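PDB 5DL5: membrane protein from Acinetobacter baumannii AB307-0294, which probably forms a beta-barrel channel of the OprD porin family through the outer membrane, admitting small molecules and perhaps antibiotics. Local coordinates for residues Y104-G110 / Q171-I176; D181-L187 / G307-F313; F239-H243 / S315-P319; A248-T252 / D266-G270. All blocks are in the same frame, centred on the assembly; numbering follows the deposited sequence.

Contact 1: residues Y104-G110 / Q171-I176; sequences YDHWARG and QMSDQI. With C8E ((hydroxyethyloxy)tri(ethyloxy)octane), chain C; PO4 (phosphate ion), chain E.
Arg109 and Ile176 bring the two backbones closest, with 6.5 Å between their CA atoms, where the start of strand 106-118 passes a type I beta turn from Met172 to Gln175. Arg109 carries most of the contact. Its CG stands opposite its own carbonyl carbon (chi1 -52°), and a bend at chi3 brings the guanidinium among the carbonyl oxygens of 171-176. NE donates to Gln175 O at 3.3 Å, with this acceptor in the guanidinium plane. NH2 adds a weak bond to Gln171 O at 3.0 Å and another weak one to Met172 O. Ser173 CA lies over one guanidinium face. Outside the segments, NH1 forms a salt bridge with Asp79 and NH2 donates to Pro144 O. Gln171 runs past Arg109 in the opposite direction, the two flat groups turned 52° apart. Its NE2 gives Gln175 O a second bond, 3.2 Å long, from above the carbonyl plane. A water joins Gly110 N to Gln171 OE1. The apolar part belongs to Ile176. Its CG1 makes a CH-pi contact over a face of Tyr104, 4.2 Å from the ring centroid. Its CD1 presses on Trp107 CB at 3.4 Å. His106 ND1 donates to O9 of a detergent molecule at 3.2 Å, and Ala108 touches the same molecule. Asp105 N donates to O3 of a phosphate, probably from the crystallisation liquor, at 3.0 Å. Trp107 and Arg109 alternate to the other strand face, consistent with the barrel interior. Strand 106-118 pairs with strand 70-83 here, and Ser173 OG ties the turn to Val143 and Asn138 in another loop.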
loop_
_atom_site.group_PDB
_atom_site.type_symbol
_atom_site.label_atom_id
_atom_site.label_comp_id
_atom_site.label_asym_id
_atom_site.label_seq_id
_atom_site.Cartn_x
_atom_site.Cartn_y
_atom_site.Cartn_z
ATOM N N TYR A 104 -21.153 -4.551 -8.372
ATOM C CA TYR A 104 -21.288 -5.993 -8.355
ATOM C C TYR A 104 -21.939 -6.421 -7.042
ATOM O O TYR A 104 -21.607 -5.955 -5.943
ATOM C CB TYR A 104 -19.956 -6.711 -8.438
ATOM C CG TYR A 104 -19.536 -7.058 -9.847
ATOM C CD1 TYR A 104 -19.255 -6.052 -10.767
ATOM C CD2 TYR A 104 -19.579 -8.388 -10.291
ATOM C CE1 TYR A 104 -18.855 -6.375 -12.033
ATOM C CE2 TYR A 104 -19.333 -8.727 -11.629
ATOM C CZ TYR A 104 -18.915 -7.701 -12.466
ATOM O OH TYR A 104 -18.619 -7.969 -13.743
ATOM N N ASP A 105 -22.827 -7.362 -7.144
ATOM C CA ASP A 105 -23.529 -7.818 -5.918
ATOM C C ASP A 105 -22.515 -8.666 -5.076
ATOM O O ASP A 105 -22.547 -8.640 -3.880
ATOM C CB ASP A 105 -24.663 -8.752 -6.276
ATOM C CG ASP A 105 -25.552 -9.004 -5.061
ATOM O OD1 ASP A 105 -25.913 -8.015 -4.355
ATOM O OD2 ASP A 105 -25.799 -10.189 -4.739
ATOM N N HIS A 106 -21.771 -9.548 -5.707
ATOM C CA HIS A 106 -20.875 -10.478 -5.022
ATOM C C HIS A 106 -19.733 -10.805 -6.011
ATOM O O HIS A 106 -19.897 -10.634 -7.213
ATOM C CB HIS A 106 -21.522 -11.782 -4.503
ATOM C CG HIS A 106 -22.347 -12.531 -5.538
ATOM N ND1 HIS A 106 -21.810 -13.484 -6.404
ATOM C CD2 HIS A 106 -23.637 -12.409 -5.890
ATOM C CE1 HIS A 106 -22.749 -13.906 -7.235
ATOM N NE2 HIS A 106 -23.881 -13.324 -6.900
ATOM N N TRP A 107 -18.565 -11.123 -5.486
ATOM C CA TRP A 107 -17.469 -11.464 -6.324
ATOM C C TRP A 107 -16.456 -12.312 -5.567
ATOM O O TRP A 107 -16.347 -12.290 -4.347
ATOM C CB TRP A 107 -16.720 -10.159 -6.824
ATOM C CG TRP A 107 -16.243 -9.174 -5.739
ATOM C CD1 TRP A 107 -14.969 -8.962 -5.333
ATOM C CD2 TRP A 107 -17.074 -8.261 -4.925
ATOM N NE1 TRP A 107 -14.927 -7.976 -4.293
ATOM C CE2 TRP A 107 -16.222 -7.566 -4.041
ATOM C CE3 TRP A 107 -18.431 -7.961 -4.901
ATOM C CZ2 TRP A 107 -16.714 -6.609 -3.141
ATOM C CZ3 TRP A 107 -18.905 -7.036 -4.015
ATOM C CH2 TRP A 107 -18.057 -6.361 -3.159
ATOM N N ALA A 108 -15.620 -12.931 -6.361
ATOM C CA ALA A 108 -14.626 -13.864 -5.929
ATOM C C ALA A 108 -13.371 -13.701 -6.795
ATOM O O ALA A 108 -13.458 -13.497 -8.026
ATOM C CB ALA A 108 -15.177 -15.301 -6.008
ATOM N N ARG A 109 -12.226 -13.836 -6.138
ATOM C CA ARG A 109 -10.914 -13.602 -6.755
ATOM C C ARG A 109 -9.859 -14.495 -6.059
ATOM O O ARG A 109 -10.046 -14.886 -4.923
ATOM C CB ARG A 109 -10.464 -12.173 -6.620
ATOM C CG ARG A 109 -11.414 -11.061 -7.076
ATOM C CD ARG A 109 -11.160 -9.757 -6.392
ATOM N NE ARG A 109 -9.860 -9.140 -6.585
ATOM C CZ ARG A 109 -8.866 -9.178 -5.732
ATOM N NH1 ARG A 109 -8.984 -9.767 -4.557
ATOM N NH2 ARG A 109 -7.709 -8.591 -6.064
ATOM N N GLY A 110 -8.794 -14.882 -6.789
ATOM C CA GLY A 110 -7.522 -15.346 -6.221
ATOM C C GLY A 110 -6.953 -16.483 -7.098
ATOM O O GLY A 110 -7.277 -16.553 -8.251
ATOM N N GLN A 171 -3.910 -8.027 -10.446
ATOM C CA GLN A 171 -5.377 -8.034 -10.254
ATOM C C GLN A 171 -5.731 -7.161 -9.008
ATOM O O GLN A 171 -5.544 -7.589 -7.868
ATOM C CB GLN A 171 -5.901 -9.490 -10.009
ATOM C CG GLN A 171 -7.466 -9.487 -9.919
ATOM C CD GLN A 171 -8.144 -10.899 -9.818
ATOM O OE1 GLN A 171 -7.550 -11.842 -9.473
ATOM N NE2 GLN A 171 -9.366 -10.956 -10.042
ATOM N N MET A 172 -6.208 -5.946 -9.272
ATOM C CA MET A 172 -6.471 -5.006 -8.200
ATOM C C MET A 172 -7.760 -5.406 -7.459
ATOM O O MET A 172 -8.561 -6.247 -7.934
ATOM C CB MET A 172 -6.624 -3.569 -8.730
ATOM C CG MET A 172 -5.549 -2.650 -8.175
ATOM S SD MET A 172 -5.652 -2.474 -6.390
ATOM C CE MET A 172 -7.108 -1.405 -6.266
ATOM N N SER A 173 -7.877 -4.847 -6.271
ATOM C CA SER A 173 -8.930 -5.261 -5.332
ATOM C C SER A 173 -10.361 -5.178 -5.832
ATOM O O SER A 173 -11.195 -5.957 -5.445
ATOM C CB SER A 173 -8.794 -4.336 -4.087
ATOM O OG SER A 173 -7.464 -4.505 -3.581
ATOM N N ASP A 174 -10.627 -4.242 -6.747
ATOM C CA ASP A 174 -11.941 -4.000 -7.292
ATOM C C ASP A 174 -12.124 -4.480 -8.723
ATOM O O ASP A 174 -12.972 -3.915 -9.490
ATOM C CB ASP A 174 -12.235 -2.476 -7.222
ATOM C CG ASP A 174 -11.317 -1.635 -8.140
ATOM O OD1 ASP A 174 -10.207 -2.082 -8.542
ATOM O OD2 ASP A 174 -11.742 -0.522 -8.517
ATOM N N GLN A 175 -11.300 -5.459 -9.104
ATOM C CA GLN A 175 -11.346 -6.006 -10.410
ATOM C C GLN A 175 -11.625 -7.533 -10.317
ATOM O O GLN A 175 -11.007 -8.224 -9.491
ATOM C CB GLN A 175 -9.995 -5.764 -11.167
ATOM C CG GLN A 175 -9.531 -4.301 -11.188
ATOM C CD GLN A 175 -10.399 -3.472 -12.099
ATOM O OE1 GLN A 175 -10.837 -3.951 -13.103
ATOM N NE2 GLN A 175 -10.699 -2.236 -11.696
ATOM N N ILE A 176 -12.485 -7.993 -11.227
ATOM C CA ILE A 176 -12.819 -9.460 -11.439
ATOM C C ILE A 176 -11.864 -10.182 -12.430
ATOM O O ILE A 176 -11.571 -11.347 -12.262
ATOM C CB ILE A 176 -14.263 -9.573 -12.068
ATOM C CG1 ILE A 176 -15.279 -8.873 -11.180
ATOM C CG2 ILE A 176 -14.646 -11.005 -12.444
ATOM C CD1 ILE A 176 -15.152 -9.305 -9.758
HETATM C C8 C8E C . -18.357 -15.032 -6.658
HETATM O O9 C8E C . -19.209 -15.130 -5.521
HETATM C C10 C8E C . -18.679 -14.677 -4.254
HETATM C C11 C8E C . -19.536 -15.150 -3.087
HETATM O O12 C8E C . -18.901 -14.901 -1.822
HETATM C C13 C8E C . -18.799 -16.050 -0.959
HETATM C C14 C8E C . -18.299 -15.711 0.451
HETATM O O15 C8E C . -18.998 -14.568 0.903
HETATM C C16 C8E C . -18.341 -13.738 1.871
HETATM C C17 C8E C . -18.225 -14.470 3.176
HETATM O O18 C8E C . -18.162 -13.499 4.232
HETATM C C19 C8E C . -19.431 -13.387 4.893
HETATM C C20 C8E C . -19.389 -13.920 6.275
HETATM O O21 C8E C . -20.578 -13.404 6.867
HETATM P P PO4 E . -23.739 -9.669 -10.068
HETATM O O1 PO4 E . -23.186 -9.993 -11.454
HETATM O O2 PO4 E . -25.168 -10.209 -9.866
HETATM O O3 PO4 E . -23.813 -8.142 -9.921
HETATM O O4 PO4 E . -22.837 -10.303 -8.999
HETATM O O HOH W 1 -11.714 -12.950 -10.340
HETATM O O HOH W 2 -9.041 -14.032 -9.683
#

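Contact 2: residues D181-L187 / G307-F313; sequences DASGRGL and GQNADGF
Asp181 and Ala310 meet through a hydrogen bond from Ala310 N to Asp181 OD2, 2.9 Å long. The carboxylate uses its anti lone pair, the one away from OD1. The second direct bond runs from Arg185 NH2 to Gln308 O at 2.8 Å. It is fairly straight (154° at the hydrogen), and the oxygen lies in the guanidinium plane. Ser183 CB lies over one face of that guanidinium, near its rim. Leu187 CD1 packs on Ala310 CB at 3.9 Å, and Ala182 CB touches the Phe313 ring at CD1, 4.3 Å away. Two waters also bridge the segments. One donates to Gly307 O and is bound to Ser183 OG. The other accepts from Ala182 N and also donates to Gly307 O. The next shell sets these groups in place. Asp181 CG lies between its backbone N and carbonyl carbon (chi1 75°), which turns the carboxylate back over its own type I turn. OD1 there receives Arg185 N at 3.0 Å and, weakly, Ser183 N. One aspartate thus bonds to its own turn through OD1 and to the other loop through OD2. Asp311 braces 307-313 from within. Its OD2 accepts from Gly307 N at 3.0 Å, its OD1 from Asn309 N at 3.0 Å. Such loop-to-loop contact is consistent with the inward-folded loops of OprD-family porins. Both segments lie in loops, 181-187 after strand 160-171 and the other after strand 289-300. Arg218 of strand 216-229 forms a salt bridge with Asp311 OD2. Leu187 and Ala310 rest against Asp170 of strand 160-171, and Phe313 touches Gln93, Asn138 and Met172 in neighbouring loops.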
loop_
_atom_site.group_PDB
_atom_site.type_symbol
_atom_site.label_atom_id
_atom_site.label_comp_id
_atom_site.label_asym_id
_atom_site.label_seq_id
_atom_site.Cartn_x
_atom_site.Cartn_y
_atom_site.Cartn_z
ATOM N N ASP A 181 -5.487 -3.663 -13.391
ATOM C CA ASP A 181 -5.112 -2.757 -12.287
ATOM C C ASP A 181 -6.308 -1.863 -11.972
ATOM O O ASP A 181 -7.417 -2.163 -12.426
ATOM C CB ASP A 181 -3.817 -1.992 -12.697
ATOM C CG ASP A 181 -4.028 -0.875 -13.730
ATOM O OD1 ASP A 181 -5.149 -0.621 -14.284
ATOM O OD2 ASP A 181 -3.016 -0.170 -14.006
ATOM N N ALA A 182 -6.118 -0.776 -11.216
ATOM C CA ALA A 182 -7.221 0.046 -10.687
ATOM C C ALA A 182 -7.886 0.713 -11.857
ATOM O O ALA A 182 -9.057 1.085 -11.751
ATOM C CB ALA A 182 -6.739 1.160 -9.705
ATOM N N SER A 183 -7.154 0.914 -12.929
ATOM C CA SER A 183 -7.767 1.427 -14.120
ATOM C C SER A 183 -8.294 0.366 -15.119
ATOM O O SER A 183 -8.734 0.759 -16.208
ATOM C CB SER A 183 -6.822 2.340 -14.851
ATOM O OG SER A 183 -6.349 3.378 -13.989
ATOM N N GLY A 184 -8.330 -0.922 -14.775
ATOM C CA GLY A 184 -8.795 -1.905 -15.757
ATOM C C GLY A 184 -7.733 -2.302 -16.805
ATOM O O GLY A 184 -8.061 -3.011 -17.705
ATOM N N ARG A 185 -6.468 -1.921 -16.657
ATOM C CA ARG A 185 -5.471 -2.177 -17.676
ATOM C C ARG A 185 -4.547 -3.304 -17.158
ATOM O O ARG A 185 -4.229 -3.393 -15.948
ATOM C CB ARG A 185 -4.655 -0.905 -17.953
ATOM C CG ARG A 185 -5.445 0.120 -18.787
ATOM C CD ARG A 185 -4.685 1.381 -19.163
ATOM N NE ARG A 185 -4.118 2.079 -17.977
ATOM C CZ ARG A 185 -4.576 3.190 -17.397
ATOM N NH1 ARG A 185 -5.697 3.752 -17.805
ATOM N NH2 ARG A 185 -3.912 3.763 -16.369
ATOM N N GLY A 186 -4.073 -4.145 -18.065
ATOM C CA GLY A 186 -3.268 -5.332 -17.641
ATOM C C GLY A 186 -1.797 -5.031 -17.449
ATOM O O GLY A 186 -1.356 -4.024 -17.897
ATOM N N LEU A 187 -1.066 -5.857 -16.701
ATOM C CA LEU A 187 0.388 -5.758 -16.655
ATOM C C LEU A 187 1.058 -6.419 -17.877
ATOM O O LEU A 187 0.710 -7.581 -18.257
ATOM C CB LEU A 187 0.786 -6.477 -15.374
ATOM C CG LEU A 187 2.278 -6.371 -15.020
ATOM C CD1 LEU A 187 2.975 -4.983 -15.055
ATOM C CD2 LEU A 187 2.520 -7.107 -13.728
ATOM N N GLY A 307 0.553 3.803 -9.181
ATOM C CA GLY A 307 -0.741 3.114 -9.261
ATOM C C GLY A 307 -1.446 3.254 -10.566
ATOM O O GLY A 307 -2.509 2.720 -10.688
ATOM N N GLN A 308 -0.859 3.851 -11.595
ATOM C CA GLN A 308 -1.555 4.119 -12.827
ATOM C C GLN A 308 -1.083 3.170 -13.959
ATOM O O GLN A 308 -1.515 3.347 -15.075
ATOM C CB GLN A 308 -1.286 5.510 -13.319
ATOM C CG GLN A 308 -1.479 6.673 -12.350
ATOM C CD GLN A 308 -2.853 6.696 -11.764
ATOM O OE1 GLN A 308 -3.053 6.561 -10.562
ATOM N NE2 GLN A 308 -3.774 6.771 -12.572
ATOM N N ASN A 309 -0.136 2.278 -13.691
ATOM C CA ASN A 309 0.463 1.419 -14.776
ATOM C C ASN A 309 0.768 0.054 -14.186
ATOM O O ASN A 309 1.942 -0.413 -14.258
ATOM C CB ASN A 309 1.820 2.101 -15.213
ATOM C CG ASN A 309 1.658 3.493 -15.832
ATOM O OD1 ASN A 309 1.332 3.566 -16.961
ATOM N ND2 ASN A 309 1.872 4.573 -15.083
ATOM N N ALA A 310 -0.201 -0.550 -13.483
ATOM C CA ALA A 310 -0.092 -1.873 -12.968
ATOM C C ALA A 310 1.125 -2.063 -12.076
ATOM O O ALA A 310 1.802 -3.059 -12.125
ATOM C CB ALA A 310 -0.163 -2.865 -14.093
ATOM N N ASP A 311 1.382 -1.043 -11.269
ATOM C CA ASP A 311 2.600 -0.892 -10.522
ATOM C C ASP A 311 2.406 -0.944 -9.008
ATOM O O ASP A 311 3.296 -0.519 -8.303
ATOM C CB ASP A 311 3.381 0.425 -10.952
ATOM C CG ASP A 311 2.559 1.665 -10.789
ATOM O OD1 ASP A 311 1.335 1.676 -11.178
ATOM O OD2 ASP A 311 3.077 2.682 -10.240
ATOM N N GLY A 312 1.261 -1.460 -8.552
ATOM C CA GLY A 312 1.056 -1.614 -7.173
ATOM C C GLY A 312 0.324 -0.418 -6.615
ATOM O O GLY A 312 0.874 0.694 -6.562
ATOM N N PHE A 313 -0.912 -0.681 -6.160
ATOM C CA PHE A 313 -1.702 0.325 -5.516
ATOM C C PHE A 313 -1.157 0.820 -4.162
ATOM O O PHE A 313 -1.571 1.803 -3.667
ATOM C CB PHE A 313 -3.139 -0.232 -5.416
ATOM C CG PHE A 313 -4.163 0.765 -5.008
ATOM C CD1 PHE A 313 -4.741 1.546 -5.945
ATOM C CD2 PHE A 313 -4.503 0.922 -3.704
ATOM C CE1 PHE A 313 -5.695 2.486 -5.601
ATOM C CE2 PHE A 313 -5.494 1.821 -3.336
ATOM C CZ PHE A 313 -6.085 2.588 -4.293
HETATM O O HOH W 3 -4.300 2.123 -12.884
HETATM O O HOH W 4 -3.476 -0.058 -9.743
#

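Contact 3: residues F239-H243 / S315-P319; sequences FSGYH and SIYLP
Tyr242 and Tyr317 form the one hydrogen bond between the segments. Tyr317 N donates to Tyr242 OH at 3.0 Å, almost straight at 167°. The N-H comes in at the edge of the Tyr242 ring, in its plane. Tyr242 OH also bonds to Pro133 O, so the hydroxyl links three parts of the chain. On the loop side, Tyr317 is the centre of an inverse gamma turn, with a weak bond from Leu318 N to Ile316 O.

The apolar contact belongs to Leu318. Its CG lies at the edge of the Tyr242 ring, 4.1 Å from CE1. Its CD2 is in van der Waals contact with the CB of a polar residue, Ser240, at 4.0 Å. The hydroxyl of Ser240 is engaged by Asp238 and Asn222.

Aromatic contacts fix the Tyr242 ring further. With CG opposite its carbonyl carbon (chi1 -61°), the ring reaches from the strand to the loop backbone. It stacks with Tyr304, and Tyr220 of strand 216-229 meets it at about 50°.

Strand 233-246 belongs to the barrel wall, while 315-319 lies in the long connection between strands 289-300 and 332-341. A loop held against the wall in this way is consistent with the inward-folded loops that narrow porin channels.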
loop_
_atom_site.group_PDB
_atom_site.type_symbol
_atom_site.label_atom_id
_atom_site.label_comp_id
_atom_site.label_asym_id
_atom_site.label_seq_id
_atom_site.Cartn_x
_atom_site.Cartn_y
_atom_site.Cartn_z
ATOM N N PHE A 239 14.705 8.028 6.562
ATOM C CA PHE A 239 14.889 8.683 5.242
ATOM C C PHE A 239 14.485 7.696 4.190
ATOM O O PHE A 239 15.005 6.519 4.168
ATOM C CB PHE A 239 16.379 9.151 5.193
ATOM C CG PHE A 239 16.852 9.810 3.893
ATOM C CD1 PHE A 239 16.029 10.642 3.098
ATOM C CD2 PHE A 239 18.223 9.678 3.504
ATOM C CE1 PHE A 239 16.502 11.235 1.915
ATOM C CE2 PHE A 239 18.730 10.301 2.328
ATOM C CZ PHE A 239 17.890 11.116 1.544
ATOM N N SER A 240 13.474 8.056 3.418
ATOM C CA SER A 240 12.904 7.211 2.410
ATOM C C SER A 240 12.863 8.004 1.091
ATOM O O SER A 240 12.671 9.237 1.096
ATOM C CB SER A 240 11.463 6.796 2.759
ATOM O OG SER A 240 11.529 5.914 3.873
ATOM N N GLY A 241 12.954 7.308 -0.041
ATOM C CA GLY A 241 12.651 7.946 -1.319
ATOM C C GLY A 241 12.482 7.063 -2.575
ATOM O O GLY A 241 12.859 5.911 -2.554
ATOM N N TYR A 242 11.734 7.591 -3.550
ATOM C CA TYR A 242 11.656 6.925 -4.857
ATOM C C TYR A 242 12.182 7.831 -5.981
ATOM O O TYR A 242 11.954 9.074 -6.028
ATOM C CB TYR A 242 10.240 6.572 -5.249
ATOM C CG TYR A 242 9.498 5.629 -4.363
ATOM C CD1 TYR A 242 8.729 6.111 -3.320
ATOM C CD2 TYR A 242 9.452 4.254 -4.676
ATOM C CE1 TYR A 242 7.942 5.230 -2.556
ATOM C CE2 TYR A 242 8.782 3.350 -3.877
ATOM C CZ TYR A 242 7.993 3.863 -2.816
ATOM O OH TYR A 242 7.293 2.989 -2.099
ATOM N N HIS A 243 12.814 7.158 -6.906
ATOM C CA HIS A 243 13.090 7.713 -8.224
ATOM C C HIS A 243 12.302 6.939 -9.320
ATOM O O HIS A 243 12.493 5.722 -9.468
ATOM C CB HIS A 243 14.581 7.658 -8.450
ATOM C CG HIS A 243 14.985 8.008 -9.837
ATOM N ND1 HIS A 243 15.054 9.307 -10.271
ATOM C CD2 HIS A 243 15.229 7.232 -10.924
ATOM C CE1 HIS A 243 15.439 9.333 -11.542
ATOM N NE2 HIS A 243 15.528 8.083 -11.966
ATOM N N SER A 315 2.226 1.133 -3.532
ATOM C CA SER A 315 3.662 1.385 -3.718
ATOM C C SER A 315 4.027 2.836 -3.254
ATOM O O SER A 315 4.489 3.642 -4.035
ATOM C CB SER A 315 4.069 1.168 -5.169
ATOM O OG SER A 315 3.842 -0.171 -5.504
ATOM N N ILE A 316 3.792 3.144 -1.981
ATOM C CA ILE A 316 3.812 4.536 -1.455
ATOM C C ILE A 316 4.361 4.446 -0.035
ATOM O O ILE A 316 3.641 4.741 0.884
ATOM C CB ILE A 316 2.446 5.207 -1.660
ATOM C CG1 ILE A 316 2.338 6.633 -1.151
ATOM C CG2 ILE A 316 1.310 4.590 -0.917
ATOM C CD1 ILE A 316 3.046 7.697 -1.880
ATOM N N TYR A 317 5.593 3.993 0.155
ATOM C CA TYR A 317 6.171 3.758 1.507
ATOM C C TYR A 317 6.806 5.113 2.022
ATOM O O TYR A 317 7.989 5.289 2.048
ATOM C CB TYR A 317 7.171 2.622 1.457
ATOM C CG TYR A 317 6.548 1.146 1.505
ATOM C CD1 TYR A 317 5.496 0.782 0.718
ATOM C CD2 TYR A 317 7.140 0.173 2.213
ATOM C CE1 TYR A 317 4.956 -0.480 0.740
ATOM C CE2 TYR A 317 6.662 -1.138 2.226
ATOM C CZ TYR A 317 5.537 -1.440 1.485
ATOM O OH TYR A 317 5.036 -2.703 1.472
ATOM N N LEU A 318 5.968 6.121 2.204
ATOM C CA LEU A 318 6.376 7.476 2.607
ATOM C C LEU A 318 5.406 7.931 3.744
ATOM O O LEU A 318 4.301 7.404 3.833
ATOM C CB LEU A 318 6.189 8.407 1.422
ATOM C CG LEU A 318 7.132 8.133 0.246
ATOM C CD1 LEU A 318 6.739 8.957 -0.952
ATOM C CD2 LEU A 318 8.547 8.443 0.559
ATOM N N PRO A 319 5.822 8.857 4.576
ATOM C CA PRO A 319 5.035 9.179 5.835
ATOM C C PRO A 319 3.846 10.098 5.599
ATOM O O PRO A 319 2.876 10.084 6.309
ATOM C CB PRO A 319 6.115 9.901 6.690
ATOM C CG PRO A 319 7.067 10.574 5.736
ATOM C CD PRO A 319 7.167 9.513 4.605
#

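Contact 4: residues A248-T252 / D266-G270; sequences ANAHT and DGIAG
Thr252 and Gly267 join the two arms of one long loop of the beta-barrel, the connection between strands 233-246 and 273-286. Thr252 N donates to Gly267 O at 2.9 Å. The bond is nearly straight (169°), with the donor in the carbonyl plane. The same oxygen has a CA-H...O contact with His251 CA at 3.3 Å. Gly267, with positive phi, is the first residue to leave the short helix 263-266. At the other end, Gly270 N makes a weak bond to Ala248 O, 2.9 Å long.

Between these bonds a water serves both arms. It accepts from Ala269 N at 2.8 Å and can donate to Ala250 O at 2.9 Å. It is also bonded to Thr252 OG1, which lies between its backbone N and carbonyl carbon (chi1 53°) and so points to the water. OG1 has a second partner in the hydroxyl of Tyr263. His251 O is taken by Asn309 ND2. The backbone groups named here are met by direct bonds, by water and by a neighbouring loop.

The side chains add van der Waals contact. Ile268 CG2 sits 3.7 Å from Ala248 O. The His251 ring is covered on one face by Ile268 CG1, near the rim, while its edge atom CD2 lies 3.3 Å from Asp266 O.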
loop_
_atom_site.group_PDB
_atom_site.type_symbol
_atom_site.label_atom_id
_atom_site.label_comp_id
_atom_site.label_asym_id
_atom_site.label_seq_id
_atom_site.Cartn_x
_atom_site.Cartn_y
_atom_site.Cartn_z
ATOM N N ALA A 248 7.531 7.011 -22.211
ATOM C CA ALA A 248 6.788 7.940 -23.097
ATOM C C ALA A 248 5.359 7.505 -23.291
ATOM O O ALA A 248 4.480 8.343 -23.300
ATOM C CB ALA A 248 7.468 8.056 -24.456
ATOM N N ASN A 249 5.115 6.191 -23.353
ATOM C CA ASN A 249 3.751 5.645 -23.446
ATOM C C ASN A 249 3.082 5.290 -22.144
ATOM O O ASN A 249 2.046 4.673 -22.148
ATOM C CB ASN A 249 3.768 4.366 -24.299
ATOM C CG ASN A 249 4.432 4.596 -25.635
ATOM O OD1 ASN A 249 5.109 3.714 -26.169
ATOM N ND2 ASN A 249 4.313 5.797 -26.151
ATOM N N ALA A 250 3.659 5.660 -21.025
ATOM C CA ALA A 250 2.991 5.430 -19.776
ATOM C C ALA A 250 1.834 6.378 -19.504
ATOM O O ALA A 250 1.734 7.419 -20.101
ATOM C CB ALA A 250 3.981 5.519 -18.637
ATOM N N HIS A 251 1.026 6.002 -18.516
ATOM C CA HIS A 251 -0.081 6.746 -18.065
ATOM C C HIS A 251 0.308 7.582 -16.870
ATOM O O HIS A 251 0.758 7.056 -15.844
ATOM C CB HIS A 251 -1.225 5.795 -17.708
ATOM C CG HIS A 251 -1.890 5.217 -18.896
ATOM N ND1 HIS A 251 -1.582 3.968 -19.413
ATOM C CD2 HIS A 251 -2.887 5.706 -19.662
ATOM C CE1 HIS A 251 -2.343 3.728 -20.456
ATOM N NE2 HIS A 251 -3.171 4.744 -20.593
ATOM N N THR A 252 0.140 8.890 -17.001
ATOM C CA THR A 252 0.377 9.823 -15.851
ATOM C C THR A 252 -0.736 10.883 -15.909
ATOM O O THR A 252 -1.483 10.909 -16.917
ATOM C CB THR A 252 1.736 10.576 -16.008
ATOM O OG1 THR A 252 1.826 11.230 -17.284
ATOM C CG2 THR A 252 2.888 9.697 -15.838
ATOM N N ASP A 266 -5.829 11.242 -22.700
ATOM C CA ASP A 266 -5.182 9.925 -22.718
ATOM C C ASP A 266 -4.399 9.595 -21.419
ATOM O O ASP A 266 -4.294 8.429 -20.996
ATOM C CB ASP A 266 -4.109 9.924 -23.849
ATOM C CG ASP A 266 -4.662 9.623 -25.164
ATOM O OD1 ASP A 266 -5.913 9.527 -25.219
ATOM O OD2 ASP A 266 -3.888 9.541 -26.187
ATOM N N GLY A 267 -3.767 10.618 -20.849
ATOM C CA GLY A 267 -2.832 10.421 -19.766
ATOM C C GLY A 267 -1.518 9.982 -20.377
ATOM O O GLY A 267 -0.676 9.608 -19.652
ATOM N N ILE A 268 -1.307 10.077 -21.696
ATOM C CA ILE A 268 -0.082 9.654 -22.267
ATOM C C ILE A 268 0.763 10.848 -22.639
ATOM O O ILE A 268 0.459 11.540 -23.576
ATOM C CB ILE A 268 -0.359 8.721 -23.498
ATOM C CG1 ILE A 268 -0.948 7.397 -23.003
ATOM C CG2 ILE A 268 0.900 8.443 -24.341
ATOM C CD1 ILE A 268 -1.231 6.499 -24.196
ATOM N N ALA A 269 1.886 11.056 -21.949
ATOM C CA ALA A 269 2.703 12.221 -22.251
ATOM C C ALA A 269 3.428 12.176 -23.591
ATOM O O ALA A 269 3.781 13.253 -24.099
ATOM C CB ALA A 269 3.736 12.500 -21.156
ATOM N N GLY A 270 3.725 10.972 -24.117
ATOM C CA GLY A 270 4.465 10.876 -25.337
ATOM C C GLY A 270 5.922 11.269 -25.145
ATOM O O GLY A 270 6.637 11.273 -26.098
HETATM O O HOH W 5 2.763 10.079 -19.468
#

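In the fold
From the N terminus, contact 1 comes first and closes the chain between 104-110 and 171-176 before any other opens. Contact 2 opens soon after, at 181-187, and closes at 307-313. Contact 3 crosses it, starting inside that span at 239-243 and ending beyond it at 315-319. Contact 4, a short closure of 248-252 on 266-270, is nested inside both. Contacts 1 and 2 touch where Gln175 packs on Asp181. Contacts 2 and 4 touch where Arg185 packs on His251. The loop between strands 289-300 and 332-341 is the shared element: it meets the loop after strand 160-171, the loop closed by contact 4 and strand 233-246.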